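Ribonucleoside-diphosphate reductase subunit beta (Streptococcus sanguinis, PDB 4N83) forms the metal-carrying small subunit of a class Ib ribonucleotide reductase, an enzyme that makes deoxyribonucleotides from ribonucleotides, and here holds two manganese(II) ions. Local coordinates at residues Ala88-Ile93 / Thr196-Lys201; Gln94-Val99 / Ile188-Val193. All coordinates share one frame; numbering follows the deposited sequence.

Contact 1: residues Ala88-Ile93 / Thr196-Lys201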
ATOM      1  N   ALA A  88       1.399   8.934  -1.224  1.00 70.47           N
ATOM      2  CA  ALA A  88       0.868   7.935  -2.156  1.00 69.73           C
ATOM      3  C   ALA A  88       1.954   6.937  -2.566  1.00 68.34           C
ATOM      4  O   ALA A  88       1.726   5.727  -2.557  1.00 68.08           O
ATOM      5  CB  ALA A  88       0.274   8.610  -3.385  1.00 69.30           C
ATOM      6  N   VAL A  89       3.135   7.448  -2.908  1.00 67.17           N
ATOM      7  CA  VAL A  89       4.271   6.590  -3.249  1.00 66.11           C
ATOM      8  C   VAL A  89       4.578   5.633  -2.094  1.00 66.84           C
ATOM      9  O   VAL A  89       4.842   4.456  -2.321  1.00 66.15           O
ATOM     10  CB  VAL A  89       5.537   7.406  -3.605  1.00 65.10           C
ATOM     11  CG1 VAL A  89       6.721   6.483  -3.862  1.00 64.61           C
ATOM     12  CG2 VAL A  89       5.287   8.282  -4.825  1.00 64.39           C
ATOM     13  N   PHE A  90       4.525   6.139  -0.861  1.00 68.29           N
ATOM     14  CA  PHE A  90       4.782   5.314   0.327  1.00 69.04           C
ATOM     15  C   PHE A  90       3.699   4.268   0.585  1.00 69.92           C
ATOM     16  O   PHE A  90       3.982   3.218   1.163  1.00 70.15           O
ATOM     17  CB  PHE A  90       4.996   6.184   1.574  1.00 69.64           C
ATOM     18  CG  PHE A  90       6.395   6.715   1.703  1.00 69.20           C
ATOM     19  CD1 PHE A  90       7.466   5.842   1.825  1.00 69.08           C
ATOM     20  CD2 PHE A  90       6.645   8.080   1.704  1.00 69.07           C
ATOM     21  CE1 PHE A  90       8.760   6.318   1.939  1.00 69.39           C
ATOM     22  CE2 PHE A  90       7.938   8.562   1.819  1.00 69.01           C
ATOM     23  CZ  PHE A  90       8.997   7.681   1.937  1.00 69.36           C
ATOM     24  N   ASN A  91       2.469   4.548   0.159  1.00 70.92           N
ATOM     25  CA  ASN A  91       1.402   3.547   0.220  1.00 72.02           C
ATOM     26  C   ASN A  91       1.717   2.391  -0.718  1.00 71.53           C
ATOM     27  O   ASN A  91       1.564   1.223  -0.350  1.00 71.86           O
ATOM     28  CB  ASN A  91       0.045   4.159  -0.140  1.00 72.33           C
ATOM     29  CG  ASN A  91      -0.404   5.212   0.855  1.00 73.80           C
ATOM     30  OD1 ASN A  91      -0.116   5.118   2.051  1.00 74.78           O
ATOM     31  ND2 ASN A  91      -1.120   6.221   0.366  1.00 73.86           N
ATOM     32  N   ASN A  92       2.166   2.731  -1.926  1.00 70.73           N
ATOM     33  CA  ASN A  92       2.662   1.746  -2.883  1.00 70.21           C
ATOM     34  C   ASN A  92       3.891   1.002  -2.355  1.00 70.33           C
ATOM     35  O   ASN A  92       3.991  -0.216  -2.503  1.00 70.31           O
ATOM     36  CB  ASN A  92       3.002   2.417  -4.219  1.00 69.22           C
ATOM     37  CG  ASN A  92       3.768   1.502  -5.151  1.00 68.43           C
ATOM     38  OD1 ASN A  92       4.980   1.637  -5.300  1.00 68.13           O
ATOM     39  ND2 ASN A  92       3.073   0.549  -5.760  1.00 68.25           N
ATOM     40  N   ILE A  93       4.820   1.739  -1.748  1.00 70.76           N
ATOM     41  CA  ILE A  93       6.019   1.137  -1.163  1.00 70.81           C
ATOM     42  C   ILE A  93       5.634   0.133  -0.082  1.00 71.92           C
ATOM     43  O   ILE A  93       6.113  -0.998  -0.088  1.00 71.12           O
ATOM     44  CB  ILE A  93       6.970   2.198  -0.561  1.00 70.94           C
ATOM     45  CG1 ILE A  93       7.585   3.056  -1.672  1.00 69.78           C
ATOM     46  CG2 ILE A  93       8.078   1.529   0.249  1.00 71.54           C
ATOM     47  CD1 ILE A  93       8.199   4.358  -1.200  1.00 70.00           C
ATOM     48  N   THR A 196      16.880   4.593  -3.599  1.00 71.42           N
ATOM     49  CA  THR A 196      17.112   5.811  -4.374  1.00 71.02           C
ATOM     50  C   THR A 196      16.117   6.914  -4.015  1.00 70.97           C
ATOM     51  O   THR A 196      16.505   8.073  -3.856  1.00 70.76           O
ATOM     52  CB  THR A 196      17.023   5.532  -5.888  1.00 70.14           C
ATOM     53  OG1 THR A 196      17.902   4.454  -6.228  1.00 70.27           O
ATOM     54  CG2 THR A 196      17.405   6.768  -6.698  1.00 69.90           C
ATOM     55  N   TYR A 197      14.843   6.550  -3.888  1.00 70.72           N
ATOM     56  CA  TYR A 197      13.789   7.521  -3.602  1.00 70.89           C
ATOM     57  C   TYR A 197      13.855   8.028  -2.169  1.00 73.45           C
ATOM     58  O   TYR A 197      13.789   9.235  -1.934  1.00 73.71           O
ATOM     59  CB  TYR A 197      12.409   6.919  -3.864  1.00 69.92           C
ATOM     60  CG  TYR A 197      11.280   7.916  -3.699  1.00 69.37           C
ATOM     61  CD1 TYR A 197      11.222   9.065  -4.484  1.00 68.69           C
ATOM     62  CD2 TYR A 197      10.263   7.707  -2.770  1.00 69.53           C
ATOM     63  CE1 TYR A 197      10.191   9.979  -4.345  1.00 68.82           C
ATOM     64  CE2 TYR A 197       9.227   8.615  -2.623  1.00 69.64           C
ATOM     65  CZ  TYR A 197       9.194   9.750  -3.414  1.00 69.29           C
ATOM     66  OH  TYR A 197       8.169  10.660  -3.277  1.00 68.75           O
ATOM     67  N   ILE A 198      13.968   7.105  -1.216  1.00 76.01           N
ATOM     68  CA  ILE A 198      14.099   7.469   0.196  1.00 78.67           C
ATOM     69  C   ILE A 198      15.399   8.246   0.410  1.00 80.56           C
ATOM     70  O   ILE A 198      15.426   9.231   1.150  1.00 82.17           O
ATOM     71  CB  ILE A 198      14.058   6.229   1.123  1.00 79.60           C
ATOM     72  CG1 ILE A 198      12.670   5.579   1.081  1.00 79.10           C
ATOM     73  CG2 ILE A 198      14.400   6.616   2.558  1.00 81.54           C
ATOM     74  CD1 ILE A 198      12.605   4.198   1.705  1.00 79.21           C
ATOM     75  N   GLY A 199      16.467   7.804  -0.253  1.00 81.13           N
ATOM     76  CA  GLY A 199      17.758   8.485  -0.199  1.00 82.28           C
ATOM     77  C   GLY A 199      17.772   9.860  -0.851  1.00 82.50           C
ATOM     78  O   GLY A 199      18.577  10.715  -0.481  1.00 83.63           O
ATOM     79  N   TYR A 200      16.896  10.073  -1.831  1.00 81.89           N
ATOM     80  CA  TYR A 200      16.774  11.379  -2.483  1.00 81.49           C
ATOM     81  C   TYR A 200      16.082  12.392  -1.574  1.00 83.54           C
ATOM     82  O   TYR A 200      16.555  13.518  -1.420  1.00 84.23           O
ATOM     83  CB  TYR A 200      16.009  11.269  -3.805  1.00 79.19           C
ATOM     84  CG  TYR A 200      15.479  12.598  -4.294  1.00 77.91           C
ATOM     85  CD1 TYR A 200      16.347  13.615  -4.675  1.00 77.71           C
ATOM     86  CD2 TYR A 200      14.113  12.845  -4.357  1.00 77.26           C
ATOM     87  CE1 TYR A 200      15.870  14.837  -5.115  1.00 77.32           C
ATOM     88  CE2 TYR A 200      13.624  14.064  -4.796  1.00 76.90           C
ATOM     89  CZ  TYR A 200      14.507  15.056  -5.175  1.00 76.73           C
ATOM     90  OH  TYR A 200      14.030  16.270  -5.613  1.00 75.80           O
ATOM     91  N   LYS A 201      14.955  11.987  -0.990  1.00 85.34           N
ATOM     92  CA  LYS A 201      14.206  12.837  -0.059  1.00 87.61           C
ATOM     93  C   LYS A 201      15.013  13.149   1.202  1.00 89.88           C
ATOM     94  O   LYS A 201      14.773  14.158   1.866  1.00 91.27           O
ATOM     95  CB  LYS A 201      12.872  12.180   0.318  1.00 88.08           C
ATOM     96  CG  LYS A 201      11.832  12.195  -0.792  1.00 87.16           C
ATOM     97  CD  LYS A 201      11.195  13.570  -0.941  1.00 87.53           C
ATOM     98  CE  LYS A 201      10.266  13.643  -2.143  1.00 86.43           C
ATOM     99  NZ  LYS A 201       9.752  15.024  -2.369  1.00 86.42           N
TER
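V89 and Y197 approach from opposite directions and make the closest contact between segments 88-93 and 196-201. One methyl of V89 does most of the touching: CG1 lies 3.5 Å from CE2 of Y197 and also reaches CD2 of the ring, while the other methyl, CG2, comes near the phenolic OH. Anti torsions (V89 chi1 176°) point V89 CG1 and the Y197 ring into the space between the helices. I93, one turn on from V89, adds its terminal methyl, with CD1 4.2 Å from CD2 of Y197. The hydroxyl of Y197 is hydrogen-bonded to D18 on helix 16-27, which gives the polar tip of an otherwise apolar side chain a partner.

F90 and I198 make a looser second touch. CG1 of I198 sits at the ring edge, near its plane, 4.1 Å from CE1 of F90. F90 also packs on V74 and L77 of helix 49-78, and I198 on V154 of helix 148-160. The far side of 196-201 is the looser, solvent side: T196 is exposed and Y200 partly so, its OH hydrogen-bonded to D15, whereas K201 is buried in a salt bridge with D15. The axes of the two segments are 12.5 Å apart at closest approach and run roughly antiparallel at 145°, so side chains alone span the interval. Helices 84-111 and 178-206 are two long helices of the ferritin-like bundle of the reductase small chain, and this contact lies beside its dimetal site, which I93 approaches.

Contact 2: residues Gln94-Val99 / Ile188-Val193. With MN (manganese (II) ion), chain J; MN (manganese (II) ion), chain I.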
ATOM      1  N   GLN A  94       4.759   0.551   0.830  1.00 73.98           N
ATOM      2  CA  GLN A  94       4.357  -0.288   1.960  1.00 76.22           C
ATOM      3  C   GLN A  94       3.652  -1.572   1.528  1.00 76.16           C
ATOM      4  O   GLN A  94       3.858  -2.628   2.134  1.00 76.46           O
ATOM      5  CB  GLN A  94       3.450   0.487   2.915  1.00 78.20           C
ATOM      6  CG  GLN A  94       3.234  -0.227   4.238  1.00 80.48           C
ATOM      7  CD  GLN A  94       2.439   0.598   5.226  1.00 82.48           C
ATOM      8  OE1 GLN A  94       1.549   1.357   4.842  1.00 82.52           O
ATOM      9  NE2 GLN A  94       2.757   0.454   6.512  1.00 84.57           N
ATOM     10  N   PHE A  95       2.816  -1.475   0.496  1.00 75.29           N
ATOM     11  CA  PHE A  95       2.145  -2.650  -0.063  1.00 75.22           C
ATOM     12  C   PHE A  95       3.153  -3.642  -0.645  1.00 74.60           C
ATOM     13  O   PHE A  95       3.063  -4.843  -0.388  1.00 75.98           O
ATOM     14  CB  PHE A  95       1.121  -2.246  -1.129  1.00 75.07           C
ATOM     15  CG  PHE A  95       0.739  -3.364  -2.059  1.00 75.29           C
ATOM     16  CD1 PHE A  95       0.179  -4.537  -1.568  1.00 75.91           C
ATOM     17  CD2 PHE A  95       0.942  -3.245  -3.427  1.00 75.16           C
ATOM     18  CE1 PHE A  95      -0.164  -5.570  -2.424  1.00 76.15           C
ATOM     19  CE2 PHE A  95       0.596  -4.272  -4.287  1.00 75.28           C
ATOM     20  CZ  PHE A  95       0.041  -5.436  -3.787  1.00 75.59           C
ATOM     21  N   MET A  96       4.110  -3.141  -1.421  1.00 73.14           N
ATOM     22  CA  MET A  96       5.139  -3.998  -2.016  1.00 72.23           C
ATOM     23  C   MET A  96       6.040  -4.643  -0.960  1.00 71.96           C
ATOM     24  O   MET A  96       6.550  -5.739  -1.178  1.00 71.88           O
ATOM     25  CB  MET A  96       5.985  -3.219  -3.036  1.00 71.40           C
ATOM     26  CG  MET A  96       5.244  -2.815  -4.305  1.00 70.45           C
ATOM     27  SD  MET A  96       4.314  -4.145  -5.099  1.00 70.26           S
ATOM     28  CE  MET A  96       5.577  -5.404  -5.270  1.00 69.97           C
ATOM     29  N   GLU A  97       6.227  -3.973   0.176  1.00 72.18           N
ATOM     30  CA  GLU A  97       6.983  -4.554   1.289  1.00 72.86           C
ATOM     31  C   GLU A  97       6.254  -5.770   1.876  1.00 73.65           C
ATOM     32  O   GLU A  97       6.895  -6.712   2.342  1.00 74.04           O
ATOM     33  CB  GLU A  97       7.248  -3.516   2.390  1.00 73.23           C
ATOM     34  CG  GLU A  97       8.091  -2.314   1.967  1.00 72.75           C
ATOM     35  CD  GLU A  97       9.554  -2.637   1.712  1.00 72.79           C
ATOM     36  OE1 GLU A  97       9.931  -3.827   1.719  1.00 73.40           O
ATOM     37  OE2 GLU A  97      10.337  -1.686   1.494  1.00 72.27           O
ATOM     38  N   SER A  98       4.922  -5.743   1.850  1.00 74.35           N
ATOM     39  CA  SER A  98       4.112  -6.898   2.262  1.00 75.63           C
ATOM     40  C   SER A  98       4.193  -8.038   1.245  1.00 75.45           C
ATOM     41  O   SER A  98       4.171  -9.211   1.625  1.00 76.64           O
ATOM     42  CB  SER A  98       2.644  -6.504   2.491  1.00 75.77           C
ATOM     43  OG  SER A  98       2.437  -6.028   3.811  1.00 76.63           O
ATOM     44  N   VAL A  99       4.276  -7.691  -0.039  1.00 74.80           N
ATOM     45  CA  VAL A  99       4.438  -8.689  -1.100  1.00 74.55           C
ATOM     46  C   VAL A  99       5.786  -9.390  -0.949  1.00 75.12           C
ATOM     47  O   VAL A  99       5.884 -10.603  -1.145  1.00 75.13           O
ATOM     48  CB  VAL A  99       4.329  -8.063  -2.510  1.00 73.62           C
ATOM     49  CG1 VAL A  99       4.658  -9.088  -3.590  1.00 73.42           C
ATOM     50  CG2 VAL A  99       2.936  -7.495  -2.737  1.00 73.89           C
ATOM     51  N   ILE A 188      14.854  -7.170  -5.263  1.00 76.64           N
ATOM     52  CA  ILE A 188      16.001  -6.265  -5.379  1.00 75.88           C
ATOM     53  C   ILE A 188      15.701  -5.115  -6.349  1.00 73.98           C
ATOM     54  O   ILE A 188      16.149  -3.987  -6.133  1.00 73.18           O
ATOM     55  CB  ILE A 188      17.275  -7.022  -5.830  1.00 76.67           C
ATOM     56  CG1 ILE A 188      17.685  -8.057  -4.773  1.00 77.63           C
ATOM     57  CG2 ILE A 188      18.427  -6.053  -6.081  1.00 76.43           C
ATOM     58  CD1 ILE A 188      18.550  -9.178  -5.314  1.00 78.10           C
ATOM     59  N   ARG A 189      14.946  -5.401  -7.409  1.00 72.47           N
ATOM     60  CA  ARG A 189      14.541  -4.371  -8.368  1.00 71.52           C
ATOM     61  C   ARG A 189      13.686  -3.293  -7.699  1.00 71.22           C
ATOM     62  O   ARG A 189      13.850  -2.105  -7.982  1.00 70.88           O
ATOM     63  CB  ARG A 189      13.774  -4.986  -9.543  1.00 71.25           C
ATOM     64  CG  ARG A 189      13.547  -4.025 -10.703  1.00 70.60           C
ATOM     65  CD  ARG A 189      12.759  -4.672 -11.831  1.00 70.52           C
ATOM     66  NE  ARG A 189      11.350  -4.872 -11.490  1.00 70.58           N
ATOM     67  CZ  ARG A 189      10.453  -5.458 -12.284  1.00 70.88           C
ATOM     68  NH1 ARG A 189      10.802  -5.912 -13.483  1.00 71.51           N
ATOM     69  NH2 ARG A 189       9.195  -5.591 -11.877  1.00 71.03           N
ATOM     70  N   ASP A 190      12.778  -3.713  -6.820  1.00 71.15           N
ATOM     71  CA  ASP A 190      11.940  -2.777  -6.064  1.00 70.80           C
ATOM     72  C   ASP A 190      12.749  -2.015  -5.021  1.00 70.55           C
ATOM     73  O   ASP A 190      12.610  -0.797  -4.895  1.00 70.52           O
ATOM     74  CB  ASP A 190      10.779  -3.505  -5.373  1.00 71.18           C
ATOM     75  CG  ASP A 190       9.664  -3.883  -6.331  1.00 70.95           C
ATOM     76  OD1 ASP A 190       9.463  -3.179  -7.345  1.00 70.62           O
ATOM     77  OD2 ASP A 190       8.974  -4.887  -6.058  1.00 71.36           O
ATOM     78  N   GLU A 191      13.586  -2.732  -4.275  1.00 70.48           N
ATOM     79  CA  GLU A 191      14.364  -2.122  -3.195  1.00 70.91           C
ATOM     80  C   GLU A 191      15.477  -1.210  -3.707  1.00 70.70           C
ATOM     81  O   GLU A 191      15.887  -0.282  -3.011  1.00 71.32           O
ATOM     82  CB  GLU A 191      14.941  -3.192  -2.257  1.00 71.47           C
ATOM     83  CG  GLU A 191      13.896  -3.971  -1.463  1.00 71.81           C
ATOM     84  CD  GLU A 191      12.983  -3.089  -0.626  1.00 72.14           C
ATOM     85  OE1 GLU A 191      13.361  -1.940  -0.315  1.00 72.31           O
ATOM     86  OE2 GLU A 191      11.872  -3.542  -0.280  1.00 71.26           O
ATOM     87  N   SER A 192      15.961  -1.469  -4.919  1.00 70.45           N
ATOM     88  CA  SER A 192      16.924  -0.577  -5.563  1.00 70.16           C
ATOM     89  C   SER A 192      16.310   0.805  -5.796  1.00 69.17           C
ATOM     90  O   SER A 192      16.981   1.824  -5.630  1.00 68.46           O
ATOM     91  CB  SER A 192      17.404  -1.172  -6.890  1.00 69.83           C
ATOM     92  OG  SER A 192      18.376  -0.343  -7.500  1.00 69.98           O
ATOM     93  N   VAL A 193      15.029   0.826  -6.164  1.00 68.85           N
ATOM     94  CA  VAL A 193      14.298   2.073  -6.402  1.00 68.78           C
ATOM     95  C   VAL A 193      13.866   2.736  -5.089  1.00 69.47           C
ATOM     96  O   VAL A 193      13.829   3.966  -4.998  1.00 69.87           O
ATOM     97  CB  VAL A 193      13.056   1.838  -7.296  1.00 68.12           C
ATOM     98  CG1 VAL A 193      12.288   3.138  -7.512  1.00 67.65           C
ATOM     99  CG2 VAL A 193      13.468   1.241  -8.636  1.00 67.77           C
TER
HETATM  100 MN    MN J 402      11.671  -5.117   1.243  1.00 91.37          MN
HETATM  101 MN    MN I 401      11.981  -0.403   0.969  1.00 72.78          MN
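OD2 of D190 is gripped by two hydrogen bonds, from NE1 of W30 and from NE2 of H100, while the methyl of M96 closes on the same oxygen, with CE 3.5 Å from OD2. M96 reaches it by bending at both chi2 (-49°) and chi3, which folds the thioether back toward helix 178-206, and its side chain crosses that of D190 at about a right angle. Because H100 is itself a manganese ligand, D190 is a second-shell residue that probably helps set the rotation of the imidazole.

One residue further along each helix, E97 and E191 supply metal ligands. Each carboxylate spreads its two oxygens over both ions, a bridging mode familiar from the dimetal carboxylate centre of the ferritin-like ribonucleotide reductase small chains, where a four-helix bundle encloses the metals. From these two segments one ion takes E97 OE1 at 2.2 Å and E191 OE2, also at 2.2 Å. The other ion binds E97 OE2 as well as E191 OE1, and the distance from E191 OE1 to this MN is 2.4 Å. The ions stand 4.7 Å apart, MN to MN. E97 OE1 and E191 OE2 lie 2.8 Å from each other as ligands of one metal, whose positive charge probably offsets the repulsion between the two oxygens, and the carboxylate planes are turned 29° against each other. A bend at chi2 (-71°) brings the E97 carboxylate round to the ions. E157 binds both ions as well, D66 and H100 complete one site, and H194, whose ND1 is hydrogen-bonded to E191 OE1, completes the other.

Both contacts join helix 84-111 to helix 178-206, and both are buried. Their segments adjoin in sequence on each helix, contact 2 is nested inside the loop that contact 1 closes, and the centres are 10 Å apart. Contact 2 lies nearer the middle of the chain, about 8 Å from its centre against 14 Å for contact 1, and its chemistry is that of carboxylates that bind metal (E97, E191) or hydrogen-bond to a ligand of it (D190). Contact 1 is apolar; the one polar end among its touching residues, that of Y197, is bonded to D18 of helix 16-27. I93 stands at the seam, close to E97, H194 and one manganese ion. Each contact also borders the second subunit along helix 84-111.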